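Biotin protein ligase-like protein of unknown function (Silicibacter sp., PDB 3BFM) is of unknown function, but its fold and family relate it to the biotin and lipoate protein ligases. Local coordinates at residues Pro85-His90 with Leu97-Ala102; Ala102-Leu107 with Asp128-Pro133; Arg197-Arg202 with His224-Thr229. All coordinates share one frame; numbering follows the deposited sequence. Where two conformers were deposited one is given.

How the contacts relate
From the N terminus, contact 1 comes first: 85-90 and 97-102 close a short hairpin loop of six residues, pairing strands 89-91 and 96-99. At A102 the chain turns straight into contact 2, where 102-107 meets 128-133 across twenty intervening residues. The two follow in series and share A102; strand 102-111 also bonds to strand 96-99 through L97, so together they carry one mixed sheet inward from its outermost strand 89-91. Contact 3, 197-202 with 224-229, closes a separate loop in the C-terminal DUF4444 region, setting the short hairpin 196-199/202-203 against strand 223-226; its nearest atoms are about 8 Å from contact 1. None of the three loops nests in or crosses another.

Contact 1: residues Pro85-His90 with Leu97-Ala102; sequences PEVAVH and LRINGA
A88 and N100 hold each other at both ends of the A88 residue. The backbone N of A88 donates to the side-chain OD1 of N100 at 3.0 Å, nearly straight at the hydrogen (165°), while the N of N100 returns a bond to the O of A88 at 2.9 Å, in the carbonyl plane. CG of N100 lies anti to its own carbonyl carbon (chi1 -60°), and the amide turns OD1 to A88 N; its ND2 is taken by E149. Two pairs further on, past V89 and I99, H90 and R98 exchange both backbone bonds: H90 N to R98 O, and R98 N to H90 O at 2.9 Å. This is the antiparallel hairpin of strands 89-91 and 96-99, with V89 opposite I99 as the non-hydrogen-bonded pair and a type I' turn from I99 to A102 leading into the next strand. G101, at positive phi in that turn, gives its N to a water. The same water donates to A88 O at 3.0 Å, giving that oxygen a second partner, and is hydrogen-bonded to ND1 of H90 at 2.8 Å. The side chain of R98, bent at chi2, brings NH1 to the turn, where it donates to G101 O at 2.9 Å with that oxygen close to the guanidinium plane; E143 is a weaker, long ion-pair partner of the same nitrogen. V89 and I99 point to the face opposite H90 and R98, where helix 67-82 lies against them through L79, with Q76 also touching V89; beside them CG1 of V87, from the loop, touches CG2 of I99 at 3.7 Å.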
loop_
_atom_site.group_PDB
_atom_site.type_symbol
_atom_site.label_atom_id
_atom_site.label_comp_id
_atom_site.label_asym_id
_atom_site.label_seq_id
_atom_site.Cartn_x
_atom_site.Cartn_y
_atom_site.Cartn_z
ATOM N N PRO A 85 23.238 -7.922 -17.698
ATOM C CA PRO A 85 22.403 -7.381 -18.776
ATOM C C PRO A 85 22.183 -8.321 -19.943
ATOM O O PRO A 85 21.224 -8.158 -20.684
ATOM C CB PRO A 85 23.180 -6.144 -19.236
ATOM C CG PRO A 85 24.564 -6.384 -18.811
ATOM C CD PRO A 85 24.494 -7.174 -17.552
ATOM N N GLU A 86 23.044 -9.316 -20.093
ATOM C CA GLU A 86 22.849 -10.307 -21.148
ATOM C C GLU A 86 21.704 -11.284 -20.861
ATOM O O GLU A 86 21.249 -11.967 -21.775
ATOM C CB GLU A 86 24.133 -11.094 -21.388
ATOM C CG GLU A 86 24.694 -11.751 -20.132
ATOM C CD GLU A 86 25.668 -10.858 -19.364
ATOM O OE1 GLU A 86 25.690 -9.622 -19.596
ATOM O OE2 GLU A 86 26.407 -11.408 -18.516
ATOM N N VAL A 87 21.253 -11.384 -19.610
ATOM C CA VAL A 87 20.126 -12.282 -19.284
ATOM C C VAL A 87 18.814 -11.722 -19.824
ATOM O O VAL A 87 18.422 -10.636 -19.445
ATOM C CB VAL A 87 19.966 -12.512 -17.779
ATOM C CG1 VAL A 87 18.735 -13.408 -17.516
ATOM C CG2 VAL A 87 21.219 -13.155 -17.223
ATOM N N ALA A 88 18.176 -12.446 -20.742
ATOM C CA ALA A 88 16.918 -11.989 -21.348
ATOM C C ALA A 88 15.715 -12.617 -20.629
ATOM O O ALA A 88 15.633 -13.825 -20.469
ATOM C CB ALA A 88 16.874 -12.348 -22.829
ATOM N N VAL A 89 14.772 -11.782 -20.214
ATOM C CA VAL A 89 13.519 -12.293 -19.664
ATOM C C VAL A 89 12.380 -12.045 -20.671
ATOM O O VAL A 89 12.218 -10.931 -21.172
ATOM C CB VAL A 89 13.241 -11.654 -18.300
ATOM C CG1 VAL A 89 11.985 -12.187 -17.733
ATOM C CG2 VAL A 89 14.430 -11.949 -17.342
ATOM N N HIS A 90 11.611 -13.089 -20.990
ATOM C CA HIS A 90 10.375 -12.916 -21.747
ATOM C C HIS A 90 9.171 -13.479 -21.001
ATOM O O HIS A 90 9.288 -14.407 -20.182
ATOM C CB HIS A 90 10.484 -13.593 -23.112
ATOM C CG HIS A 90 11.480 -12.948 -24.021
ATOM N ND1 HIS A 90 12.699 -13.526 -24.318
ATOM C CD2 HIS A 90 11.453 -11.765 -24.678
ATOM C CE1 HIS A 90 13.371 -12.735 -25.135
ATOM N NE2 HIS A 90 12.638 -11.656 -25.367
ATOM N N LEU A 97 7.200 -17.993 -17.513
ATOM C CA LEU A 97 8.343 -17.113 -17.622
ATOM C C LEU A 97 9.404 -17.782 -18.474
ATOM O O LEU A 97 9.523 -18.989 -18.435
ATOM C CB LEU A 97 8.924 -16.774 -16.213
ATOM C CG LEU A 97 8.023 -15.959 -15.293
ATOM C CD1 LEU A 97 8.541 -15.869 -13.800
ATOM C CD2 LEU A 97 7.832 -14.554 -15.859
ATOM N N ARG A 98 10.178 -17.000 -19.219
ATOM C CA ARG A 98 11.302 -17.541 -19.953
ATOM C C ARG A 98 12.538 -16.754 -19.661
ATOM O O ARG A 98 12.510 -15.529 -19.649
ATOM C CB ARG A 98 11.060 -17.530 -21.464
ATOM C CG ARG A 98 9.891 -18.411 -21.905
ATOM C CD ARG A 98 10.095 -18.996 -23.284
ATOM N NE ARG A 98 9.122 -20.070 -23.463
ATOM C CZ ARG A 98 9.386 -21.355 -23.700
ATOM N NH1 ARG A 98 10.623 -21.807 -23.915
ATOM N NH2 ARG A 98 8.368 -22.206 -23.798
ATOM N N ILE A 99 13.627 -17.474 -19.400
ATOM C CA ILE A 99 14.917 -16.840 -19.159
ATOM C C ILE A 99 15.874 -17.400 -20.184
ATOM O O ILE A 99 15.983 -18.622 -20.318
ATOM C CB ILE A 99 15.385 -17.059 -17.687
ATOM C CG1 ILE A 99 14.379 -16.357 -16.758
ATOM C CG2 ILE A 99 16.762 -16.510 -17.483
ATOM C CD1 ILE A 99 14.678 -16.463 -15.233
ATOM N N ASN A 100 16.510 -16.499 -20.931
ATOM C CA ASN A 100 17.333 -16.863 -22.096
ATOM C C ASN A 100 16.635 -17.880 -22.993
ATOM O O ASN A 100 17.247 -18.831 -23.473
ATOM C CB ASN A 100 18.691 -17.390 -21.605
ATOM C CG ASN A 100 19.474 -16.363 -20.794
ATOM O OD1 ASN A 100 19.449 -15.166 -21.074
ATOM N ND2 ASN A 100 20.177 -16.837 -19.774
ATOM N N GLY A 101 15.335 -17.684 -23.213
ATOM C CA GLY A 101 14.543 -18.502 -24.113
ATOM C C GLY A 101 13.981 -19.788 -23.546
ATOM O O GLY A 101 13.191 -20.452 -24.214
ATOM N N ALA A 102 14.373 -20.139 -22.325
ATOM C CA ALA A 102 13.966 -21.382 -21.683
ATOM C C ALA A 102 12.942 -21.148 -20.582
ATOM O O ALA A 102 13.064 -20.215 -19.795
ATOM C CB ALA A 102 15.164 -22.088 -21.102
HETATM O O HOH W 1 13.846 -15.223 -22.412
#

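Contact 2: residues Ala102-Leu107 with Asp128-Pro133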
loop_
_atom_site.group_PDB
_atom_site.type_symbol
_atom_site.label_atom_id
_atom_site.label_comp_id
_atom_site.label_asym_id
_atom_site.label_seq_id
_atom_site.Cartn_x
_atom_site.Cartn_y
_atom_site.Cartn_z
ATOM N N ALA A 102 14.373 -20.139 -22.325
ATOM C CA ALA A 102 13.966 -21.382 -21.683
ATOM C C ALA A 102 12.942 -21.148 -20.582
ATOM O O ALA A 102 13.064 -20.215 -19.795
ATOM C CB ALA A 102 15.164 -22.088 -21.102
ATOM N N ARG A 103 11.963 -22.041 -20.527
ATOM C CA ARG A 103 10.919 -22.008 -19.516
ATOM C C ARG A 103 11.556 -22.138 -18.147
ATOM O O ARG A 103 12.345 -23.044 -17.915
ATOM C CB ARG A 103 9.939 -23.137 -19.735
ATOM C CG ARG A 103 8.834 -23.255 -18.727
ATOM C CD ARG A 103 7.885 -21.980 -18.614
ATOM N NE ARG A 103 6.998 -22.231 -17.495
ATOM C CZ ARG A 103 5.903 -22.971 -17.539
ATOM N NH1 ARG A 103 5.443 -23.475 -18.685
ATOM N NH2 ARG A 103 5.246 -23.198 -16.420
ATOM N N CYS A 104 11.225 -21.197 -17.265
ATOM C CA CYS A 104 11.918 -21.041 -15.993
ATOM C C CYS A 104 10.940 -20.338 -15.064
ATOM O O CYS A 104 11.011 -19.138 -14.859
ATOM C CB CYS A 104 13.185 -20.217 -16.162
ATOM S SG CYS A 104 14.206 -20.097 -14.637
ATOM N N GLY A 105 9.983 -21.099 -14.581
ATOM C CA GLY A 105 8.986 -20.559 -13.656
ATOM C C GLY A 105 7.745 -20.006 -14.307
ATOM O O GLY A 105 7.533 -20.093 -15.525
ATOM N N ARG A 106 6.893 -19.427 -13.484
ATOM C CA ARG A 106 5.609 -18.933 -13.992
ATOM C C ARG A 106 4.970 -18.024 -12.984
ATOM O O ARG A 106 5.258 -18.098 -11.762
ATOM C CB ARG A 106 4.656 -20.074 -14.275
ATOM C CG ARG A 106 4.392 -20.859 -13.090
ATOM C CD ARG A 106 3.325 -21.909 -13.259
ATOM N NE ARG A 106 3.226 -22.654 -12.005
ATOM C CZ ARG A 106 2.354 -23.643 -11.780
ATOM N NH1 ARG A 106 1.478 -24.002 -12.720
ATOM N NH2 ARG A 106 2.361 -24.263 -10.602
ATOM N N LEU A 107 4.137 -17.146 -13.505
ATOM C CA LEU A 107 3.190 -16.382 -12.723
ATOM C C LEU A 107 1.811 -17.013 -12.833
ATOM O O LEU A 107 1.372 -17.366 -13.924
ATOM C CB LEU A 107 3.116 -14.943 -13.212
ATOM C CG LEU A 107 4.334 -14.059 -12.952
ATOM C CD1 LEU A 107 4.268 -12.802 -13.883
ATOM C CD2 LEU A 107 4.439 -13.651 -11.504
ATOM N N ASP A 128 6.288 -18.508 -9.088
ATOM C CA ASP A 128 7.074 -19.696 -8.777
ATOM C C ASP A 128 8.342 -19.635 -9.656
ATOM O O ASP A 128 8.250 -19.549 -10.874
ATOM C CB ASP A 128 6.290 -20.959 -9.060
ATOM C CG ASP A 128 5.212 -21.252 -8.005
ATOM O OD1 ASP A 128 4.211 -20.506 -7.907
ATOM O OD2 ASP A 128 5.353 -22.272 -7.295
ATOM N N LEU A 129 9.516 -19.640 -9.029
ATOM C CA LEU A 129 10.737 -19.510 -9.770
ATOM C C LEU A 129 11.750 -20.534 -9.279
ATOM O O LEU A 129 12.174 -20.489 -8.100
ATOM C CB LEU A 129 11.297 -18.079 -9.638
ATOM C CG LEU A 129 12.551 -17.675 -10.405
ATOM C CD1 LEU A 129 12.222 -17.543 -11.908
ATOM C CD2 LEU A 129 13.203 -16.349 -9.906
ATOM N N PRO A 130 12.135 -21.456 -10.167
ATOM C CA PRO A 130 13.225 -22.352 -9.816
ATOM C C PRO A 130 14.568 -21.673 -9.797
ATOM O O PRO A 130 14.885 -20.923 -10.683
ATOM C CB PRO A 130 13.170 -23.398 -10.916
ATOM C CG PRO A 130 12.587 -22.708 -12.091
ATOM C CD PRO A 130 11.627 -21.709 -11.534
ATOM N N LEU A 131 15.357 -21.949 -8.759
ATOM C CA LEU A 131 16.665 -21.321 -8.588
ATOM C C LEU A 131 17.757 -22.291 -9.014
ATOM O O LEU A 131 18.656 -21.899 -9.734
ATOM C CB LEU A 131 16.844 -20.903 -7.152
ATOM C CG LEU A 131 15.833 -19.869 -6.647
ATOM C CD1 LEU A 131 16.111 -19.614 -5.134
ATOM C CD2 LEU A 131 15.879 -18.567 -7.418
ATOM N N TRP A 132 17.674 -23.535 -8.565
ATOM C CA TRP A 132 18.490 -24.631 -9.087
ATOM C C TRP A 132 17.562 -25.694 -9.665
ATOM O O TRP A 132 16.418 -25.807 -9.236
ATOM C CB TRP A 132 19.266 -25.285 -7.959
ATOM C CG TRP A 132 20.273 -24.377 -7.348
ATOM C CD1 TRP A 132 20.267 -23.912 -6.078
ATOM C CD2 TRP A 132 21.461 -23.855 -7.962
ATOM N NE1 TRP A 132 21.360 -23.135 -5.870
ATOM C CE2 TRP A 132 22.106 -23.085 -7.008
ATOM C CE3 TRP A 132 22.045 -23.982 -9.227
ATOM C CZ2 TRP A 132 23.305 -22.396 -7.278
ATOM C CZ3 TRP A 132 23.219 -23.307 -9.500
ATOM C CH2 TRP A 132 23.840 -22.523 -8.525
ATOM N N PRO A 133 18.035 -26.478 -10.628
ATOM C CA PRO A 133 17.087 -27.451 -11.209
ATOM C C PRO A 133 16.752 -28.573 -10.240
ATOM O O PRO A 133 17.627 -29.051 -9.553
ATOM C CB PRO A 133 17.837 -28.005 -12.428
ATOM C CG PRO A 133 18.997 -27.116 -12.634
ATOM C CD PRO A 133 19.339 -26.522 -11.297
HETATM O O HOH W 2 3.036 -19.367 -9.786
#
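R106 and D128 are joined through their backbones as an antiparallel hydrogen-bonded pair. R106 N donates to D128 O at 2.9 Å, in the carbonyl plane, and D128 N donates to R106 O, the donor standing nearly in line with that C=O. Beside this pair, G105 brings its CA to 3.0 Å from D128 O; a CB would clash with that oxygen and press on L129 CA and P130 CD, and at this backbone geometry (phi 91°) would also run into the carbonyl O of C104, reason enough for glycine. P130 CD packs on the N of G105 at 3.5 Å, and that N finds its hydrogen-bond acceptor in D142. The sulfur of C104 lies anti to its backbone N (chi1 -175°) and meets CG of the P130 ring at 4.0 Å. CD1 of L129 lies at 3.6 Å from C104 O, a buried carbonyl oxygen for which the model offers no hydrogen-bond partner. In the second shell, R103 NE donates to G105 O at 3.0 Å from above the carbonyl plane, linking R103 to G105 past C104. The carboxylate of D128 forms a salt bridge through OD1 with R108; R106 NE is 4.7 Å from the same OD1, not in contact, though the opposite charges may still attract weakly. Further out, F75 of helix 67-82 and L159 of helix 156-175 pack on L129, while strand 96-99 bonds to C104 and G105 through L97. The arrangement is that of a long antiparallel hairpin, strands 102-111 and 123-130, within the mixed sheet of the biotin/lipoate ligase-like fold.

Contact 3: residues Arg197-Arg202 with His224-Thr229; sequences RTEAGR and HLIPLT
R202 sends CG anti to its carbonyl carbon (chi1 -69°), and the chain continues extended as far as NE, while H224 likewise has CG anti to its carbonyl carbon; the two side chains meet obliquely, aliphatic part against ring. The methylene CD of R202 stands over one face of the imidazole, 3.8 Å from its centroid and 21° off the normal, a CH-pi contact displaced toward the rim, with ND1 of H224 the nearest ring atom at 3.5 Å from CD. The guanidinium plane is turned 47° from the ring, and NH1 of R202 comes to 3.4 Å from CD1 of I226. I226 also offers CG2 to CB of A200 at 4.1 Å, and more loosely to CG of E199. R202 and I226 each have two deposited conformers, so their contacts hold for one of them and are less certain. NE2 of H224 is hydrogen-bonded to OD2 of D219, which would limit the turning of the ring. An alanine in place of H224 would probably leave the aliphatic chain of R202 without the flat surface it lies over, and D219 without this partner. A type I' turn from E199 to R202, closed by backbone bonds, carries A200 and R202 to the neighbouring segment, and E199 is held within its own segment by R197, whose NH2 makes a salt bridge to OE1 of E199 at 2.7 Å and another to D92. The contact is a surface one: hairpin 196-199/202-203 lies beside edge strand 223-226, with strand 215-218 touching E199 through M215 and R202 through L217, while L228 packs on helix 67-82.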
loop_
_atom_site.group_PDB
_atom_site.type_symbol
_atom_site.label_atom_id
_atom_site.label_comp_id
_atom_site.label_asym_id
_atom_site.label_seq_id
_atom_site.Cartn_x
_atom_site.Cartn_y
_atom_site.Cartn_z
ATOM N N ARG A 197 1.278 -20.616 -32.563
ATOM C CA ARG A 197 0.853 -20.811 -31.179
ATOM C C ARG A 197 -0.356 -21.724 -31.150
ATOM O O ARG A 197 -1.197 -21.639 -32.032
ATOM C CB ARG A 197 0.465 -19.450 -30.618
ATOM C CG ARG A 197 -0.111 -19.458 -29.229
ATOM C CD ARG A 197 1.004 -19.501 -28.250
ATOM N NE ARG A 197 0.514 -19.694 -26.890
ATOM C CZ ARG A 197 1.091 -19.173 -25.814
ATOM N NH1 ARG A 197 2.166 -18.400 -25.938
ATOM N NH2 ARG A 197 0.571 -19.412 -24.617
ATOM N N THR A 198 -0.423 -22.593 -30.137
ATOM C CA THR A 198 -1.630 -23.352 -29.825
ATOM C C THR A 198 -2.110 -22.902 -28.452
ATOM O O THR A 198 -1.317 -22.752 -27.542
ATOM C CB THR A 198 -1.356 -24.879 -29.840
ATOM O OG1 THR A 198 -0.820 -25.256 -31.124
ATOM C CG2 THR A 198 -2.646 -25.676 -29.569
ATOM N N GLU A 199 -3.400 -22.643 -28.312
ATOM C CA GLU A 199 -3.940 -22.136 -27.060
ATOM C C GLU A 199 -5.411 -22.495 -26.995
ATOM O O GLU A 199 -6.118 -22.392 -28.004
ATOM C CB GLU A 199 -3.767 -20.623 -27.000
ATOM C CG GLU A 199 -4.135 -19.993 -25.671
ATOM C CD GLU A 199 -3.208 -20.412 -24.541
ATOM O OE1 GLU A 199 -1.974 -20.328 -24.716
ATOM O OE2 GLU A 199 -3.717 -20.828 -23.478
ATOM N N ALA A 200 -5.864 -22.941 -25.820
ATOM C CA ALA A 200 -7.264 -23.322 -25.625
ATOM C C ALA A 200 -7.820 -24.186 -26.760
ATOM O O ALA A 200 -8.936 -23.967 -27.219
ATOM C CB ALA A 200 -8.115 -22.079 -25.454
ATOM N N GLY A 201 -7.041 -25.158 -27.221
ATOM C CA GLY A 201 -7.486 -26.056 -28.284
ATOM C C GLY A 201 -7.603 -25.433 -29.669
ATOM O O GLY A 201 -8.223 -26.021 -30.554
ATOM N N ARG A 202 -7.014 -24.250 -29.848
ATOM C CA ARG A 202 -7.018 -23.546 -31.133
ATOM C C ARG A 202 -5.587 -23.252 -31.553
ATOM O O ARG A 202 -4.701 -23.092 -30.713
ATOM C CB ARG A 202 -7.824 -22.254 -31.023
ATOM C CG ARG A 202 -9.306 -22.521 -30.850
ATOM C CD ARG A 202 -10.050 -21.356 -30.240
ATOM N NE ARG A 202 -11.286 -21.807 -29.598
ATOM C CZ ARG A 202 -11.471 -21.940 -28.284
ATOM N NH1 ARG A 202 -10.509 -21.639 -27.415
ATOM N NH2 ARG A 202 -12.646 -22.371 -27.830
ATOM N N HIS A 224 -9.371 -15.860 -33.522
ATOM C CA HIS A 224 -9.963 -16.255 -32.247
ATOM C C HIS A 224 -9.586 -15.216 -31.234
ATOM O O HIS A 224 -8.474 -14.678 -31.286
ATOM C CB HIS A 224 -9.417 -17.605 -31.800
ATOM C CG HIS A 224 -9.628 -18.693 -32.787
ATOM N ND1 HIS A 224 -10.859 -19.276 -32.984
ATOM C CD2 HIS A 224 -8.779 -19.303 -33.647
ATOM C CE1 HIS A 224 -10.758 -20.205 -33.917
ATOM N NE2 HIS A 224 -9.510 -20.232 -34.346
ATOM N N LEU A 225 -10.523 -14.906 -30.338
ATOM C CA LEU A 225 -10.209 -14.129 -29.134
ATOM C C LEU A 225 -10.248 -15.058 -27.924
ATOM O O LEU A 225 -11.270 -15.645 -27.615
ATOM C CB LEU A 225 -11.177 -12.955 -28.946
ATOM C CG LEU A 225 -10.978 -12.110 -27.682
ATOM C CD1 LEU A 225 -9.753 -11.304 -27.823
ATOM C CD2 LEU A 225 -12.163 -11.176 -27.459
ATOM N N ILE A 226 -9.112 -15.189 -27.255
ATOM C CA ILE A 226 -9.011 -16.021 -26.058
ATOM C C ILE A 226 -8.876 -15.057 -24.891
ATOM O O ILE A 226 -7.824 -14.427 -24.727
ATOM C CB ILE A 226 -7.814 -16.966 -26.126
ATOM C CG1 ILE A 226 -7.737 -17.652 -27.499
ATOM C CG2 ILE A 226 -7.868 -17.983 -24.977
ATOM C CD1 ILE A 226 -8.818 -18.661 -27.748
ATOM N N PRO A 227 -9.956 -14.899 -24.095
ATOM C CA PRO A 227 -9.845 -13.948 -23.005
ATOM C C PRO A 227 -8.826 -14.442 -21.946
ATOM O O PRO A 227 -8.679 -15.642 -21.723
ATOM C CB PRO A 227 -11.272 -13.903 -22.409
ATOM C CG PRO A 227 -12.138 -14.652 -23.320
ATOM C CD PRO A 227 -11.277 -15.548 -24.123
ATOM N N LEU A 228 -8.160 -13.504 -21.282
ATOM C CA LEU A 228 -7.141 -13.846 -20.303
ATOM C C LEU A 228 -7.745 -14.548 -19.069
ATOM O O LEU A 228 -7.051 -15.318 -18.388
ATOM C CB LEU A 228 -6.348 -12.606 -19.918
ATOM C CG LEU A 228 -5.096 -12.850 -19.067
ATOM C CD1 LEU A 228 -4.149 -13.883 -19.654
ATOM C CD2 LEU A 228 -4.402 -11.503 -18.836
ATOM N N THR A 229 -9.051 -14.357 -18.837
ATOM C CA THR A 229 -9.790 -15.119 -17.812
ATOM C C THR A 229 -9.642 -16.648 -17.923
ATOM O O THR A 229 -9.731 -17.357 -16.894
ATOM C CB THR A 229 -11.283 -14.712 -17.749
ATOM O OG1 THR A 229 -11.849 -14.796 -19.054
ATOM C CG2 THR A 229 -11.444 -13.289 -17.304
#